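Local coordinates for protein citrate synthase (Metallosphaera sedula, PDB 6ABX) that probably condenses oxaloacetate with acetyl-CoA and water to give citrate and free CoA, a step of the tricarboxylic acid cycle, at residues V191-S196 against K348-K353. Numbering follows the deposited sequence.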
ATOM      1  N   VAL A 191      -2.133   6.011   2.071  1.00  9.86           N
ATOM      2  CA  VAL A 191      -1.977   6.265   0.623  1.00 10.04           C
ATOM      3  C   VAL A 191      -2.966   7.332   0.168  1.00 11.06           C
ATOM      4  O   VAL A 191      -2.613   8.245  -0.583  1.00 10.81           O
ATOM      5  CB  VAL A 191      -2.152   4.955  -0.157  1.00 11.11           C
ATOM      6  CG1 VAL A 191      -2.283   5.150  -1.642  1.00 11.59           C
ATOM      7  CG2 VAL A 191      -0.998   4.005   0.141  1.00 11.50           C
ATOM      8  N   ALA A 192      -4.239   7.224   0.587  1.00 10.72           N
ATOM      9  CA  ALA A 192      -5.267   8.179   0.110  1.00 11.98           C
ATOM     10  C   ALA A 192      -4.948   9.606   0.564  1.00 12.40           C
ATOM     11  O   ALA A 192      -5.296  10.562  -0.118  1.00 11.97           O
ATOM     12  CB  ALA A 192      -6.599   7.798   0.677  1.00 12.99           C
ATOM     13  N   SER A 193      -4.316   9.695   1.744  1.00 11.44           N
ATOM     14  CA  SER A 193      -4.034  10.997   2.391  1.00 12.18           C
ATOM     15  C   SER A 193      -3.078  11.837   1.542  1.00 13.28           C
ATOM     16  O   SER A 193      -3.007  13.070   1.739  1.00 13.06           O
ATOM     17  CB  SER A 193      -3.539  10.835   3.810  1.00 11.65           C
ATOM     18  OG  SER A 193      -2.133  10.530   3.866  1.00 12.27           O
ATOM     19  N   THR A 194      -2.339  11.207   0.617  1.00 12.84           N
ATOM     20  CA  THR A 194      -1.419  11.912  -0.278  1.00 12.94           C
ATOM     21  C   THR A 194      -2.131  12.389  -1.558  1.00 12.81           C
ATOM     22  O   THR A 194      -1.479  12.980  -2.419  1.00 12.35           O
ATOM     23  CB  THR A 194      -0.205  11.053  -0.680  1.00 12.95           C
ATOM     24  OG1 THR A 194      -0.717  10.060  -1.572  1.00 13.16           O
ATOM     25  CG2 THR A 194       0.495  10.369   0.474  1.00 13.36           C
ATOM     26  N   LEU A 195      -3.421  12.062  -1.709  1.00 12.87           N
ATOM     27  CA  LEU A 195      -4.258  12.270  -2.886  1.00 14.36           C
ATOM     28  C   LEU A 195      -3.844  11.358  -4.045  1.00 13.65           C
ATOM     29  O   LEU A 195      -4.209  11.603  -5.181  1.00 14.67           O
ATOM     30  CB  LEU A 195      -4.355  13.746  -3.283  1.00 15.99           C
ATOM     31  CG  LEU A 195      -4.966  14.636  -2.208  1.00 19.36           C
ATOM     32  CD1 LEU A 195      -5.188  16.033  -2.751  1.00 20.97           C
ATOM     33  CD2 LEU A 195      -6.291  14.076  -1.670  1.00 20.15           C
ATOM     34  N   SER A 196      -3.209  10.229  -3.727  1.00 12.24           N
ATOM     35  CA  SER A 196      -3.060   9.163  -4.660  1.00 12.89           C
ATOM     36  C   SER A 196      -4.424   8.570  -4.979  1.00 13.35           C
ATOM     37  O   SER A 196      -5.404   8.736  -4.247  1.00 15.81           O
ATOM     38  CB  SER A 196      -2.121   8.110  -4.123  1.00 12.91           C
ATOM     39  OG  SER A 196      -1.776   7.235  -5.168  1.00 13.99           O
ATOM     40  N   LYS A 348      -6.522  15.041   5.362  1.00 16.10           N
ATOM     41  CA  LYS A 348      -5.299  15.514   5.998  1.00 17.46           C
ATOM     42  C   LYS A 348      -4.196  14.476   5.771  1.00 16.82           C
ATOM     43  O   LYS A 348      -4.395  13.302   6.052  1.00 16.14           O
ATOM     44  CB  LYS A 348      -5.500  15.705   7.503  1.00 18.27           C
ATOM     45  CG  LYS A 348      -4.326  16.370   8.212  1.00 20.09           C
ATOM     46  CD  LYS A 348      -4.616  16.725   9.660  1.00 23.48           C
ATOM     47  CE  LYS A 348      -3.416  17.341  10.345  1.00 28.17           C
ATOM     48  NZ  LYS A 348      -3.142  18.687   9.824  1.00 35.64           N
ATOM     49  N   LEU A 349      -3.046  14.929   5.235  1.00 16.11           N
ATOM     50  CA  LEU A 349      -1.858  14.085   5.066  1.00 15.24           C
ATOM     51  C   LEU A 349      -1.519  13.402   6.378  1.00 15.09           C
ATOM     52  O   LEU A 349      -1.451  14.049   7.440  1.00 13.07           O
ATOM     53  CB  LEU A 349      -0.687  14.942   4.555  1.00 14.51           C
ATOM     54  CG  LEU A 349       0.649  14.217   4.359  1.00 16.13           C
ATOM     55  CD1 LEU A 349       0.603  13.378   3.100  1.00 15.85           C
ATOM     56  CD2 LEU A 349       1.815  15.187   4.245  1.00 16.80           C
ATOM     57  N   ILE A 350      -1.215  12.114   6.310  1.00 14.04           N
ATOM     58  CA  ILE A 350      -0.771  11.383   7.480  1.00 13.99           C
ATOM     59  C   ILE A 350       0.754  11.361   7.463  1.00 14.63           C
ATOM     60  O   ILE A 350       1.357  10.797   6.544  1.00 13.98           O
ATOM     61  CB  ILE A 350      -1.389   9.987   7.494  1.00 14.00           C
ATOM     62  CG1 ILE A 350      -2.901  10.106   7.660  1.00 14.05           C
ATOM     63  CG2 ILE A 350      -0.726   9.161   8.573  1.00 13.18           C
ATOM     64  CD1 ILE A 350      -3.654   8.851   7.326  1.00 14.11           C
ATOM     65  N   ARG A 351       1.367  12.062   8.439  1.00 13.43           N
ATOM     66  CA  ARG A 351       2.851  12.297   8.416  1.00 14.11           C
ATOM     67  C   ARG A 351       3.323  12.348   9.854  1.00 15.53           C
ATOM     68  O   ARG A 351       3.339  13.414  10.476  1.00 14.76           O
ATOM     69  CB  ARG A 351       3.190  13.576   7.649  1.00 15.68           C
ATOM     70  CG  ARG A 351       4.627  13.662   7.155  1.00 14.27           C
ATOM     71  CD  ARG A 351       5.702  13.549   8.237  1.00 14.55           C
ATOM     72  NE  ARG A 351       7.007  13.652   7.548  1.00 15.65           N
ATOM     73  CZ  ARG A 351       8.188  13.266   8.047  1.00 15.76           C
ATOM     74  NH1 ARG A 351       8.259  12.716   9.259  1.00 15.45           N
ATOM     75  NH2 ARG A 351       9.305  13.559   7.355  1.00 13.97           N
ATOM     76  N   PRO A 352       3.603  11.173  10.445  1.00 15.08           N
ATOM     77  CA  PRO A 352       4.038  11.108  11.848  1.00 15.40           C
ATOM     78  C   PRO A 352       5.536  11.426  11.986  1.00 16.77           C
ATOM     79  O   PRO A 352       6.129  11.969  11.058  1.00 15.96           O
ATOM     80  CB  PRO A 352       3.673   9.678  12.183  1.00 15.94           C
ATOM     81  CG  PRO A 352       3.997   8.944  10.906  1.00 16.28           C
ATOM     82  CD  PRO A 352       3.450   9.840   9.817  1.00 15.58           C
ATOM     83  N   LYS A 353       6.136  11.088  13.126  1.00 17.69           N
ATOM     84  CA  LYS A 353       7.572  11.302  13.333  1.00 18.91           C
ATOM     85  C   LYS A 353       8.151  10.065  14.019  1.00 16.97           C
ATOM     86  O   LYS A 353       7.413   9.076  14.242  1.00 17.18           O
ATOM     87  CB  LYS A 353       7.803  12.600  14.110  1.00 22.88           C
ATOM     88  CG  LYS A 353       7.377  12.522  15.557  1.00 26.85           C
ATOM     89  CD  LYS A 353       7.874  13.653  16.436  1.00 29.77           C
ATOM     90  CE  LYS A 353       7.465  13.433  17.891  1.00 33.66           C
ATOM     91  NZ  LYS A 353       8.040  14.467  18.787  1.00 38.85           N
TER
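Ser193 and Ile350 share the one hydrogen bond between the segments. The backbone N of Ile350 donates to Ser193 OG at 3.1 Å, with an N-H...O angle of 160°. Ser193 OG lies between its own backbone N and carbonyl carbon (chi1 81°), a rotation that lets it meet both this N-H and Val190 O, one turn back in the helix. Two hydrogen-bond partners thus fix this buried hydroxyl. An alanine at Ser193 would probably leave the N-H of Ile350 and Val190 O without their hydroxyl partner.

The remaining contacts are van der Waals. Ser193 CB sits 3.4 Å from Lys348 O and 4.0 Å from Ile350 CG1. With CG anti to its backbone N (chi1 178°), Leu349 carries CD1 to Thr194 CG2, and the two side chains meet methyl to methyl at 4.0 Å, at an oblique angle. The same CD1 lies 3.9 Å from Ser193 O.

Within 191-196 the chain leaves the helix through a Schellman motif, with Leu195 at positive phi. Thr194 OG1 accepts from Ser196 N at 3.3 Å, forming an ST turn.

The contact joins the C-terminal end of helix 183-192 to the loop between helix 324-343 and strand 353-356. Tyr343 of helix 324-343 packs on both Ser193 and Ile350. On the dimer side, Ala183 of the second subunit packs on Thr194. Lys353 pairs in parallel with a strand of that subunit, so the sheet continues across the interface.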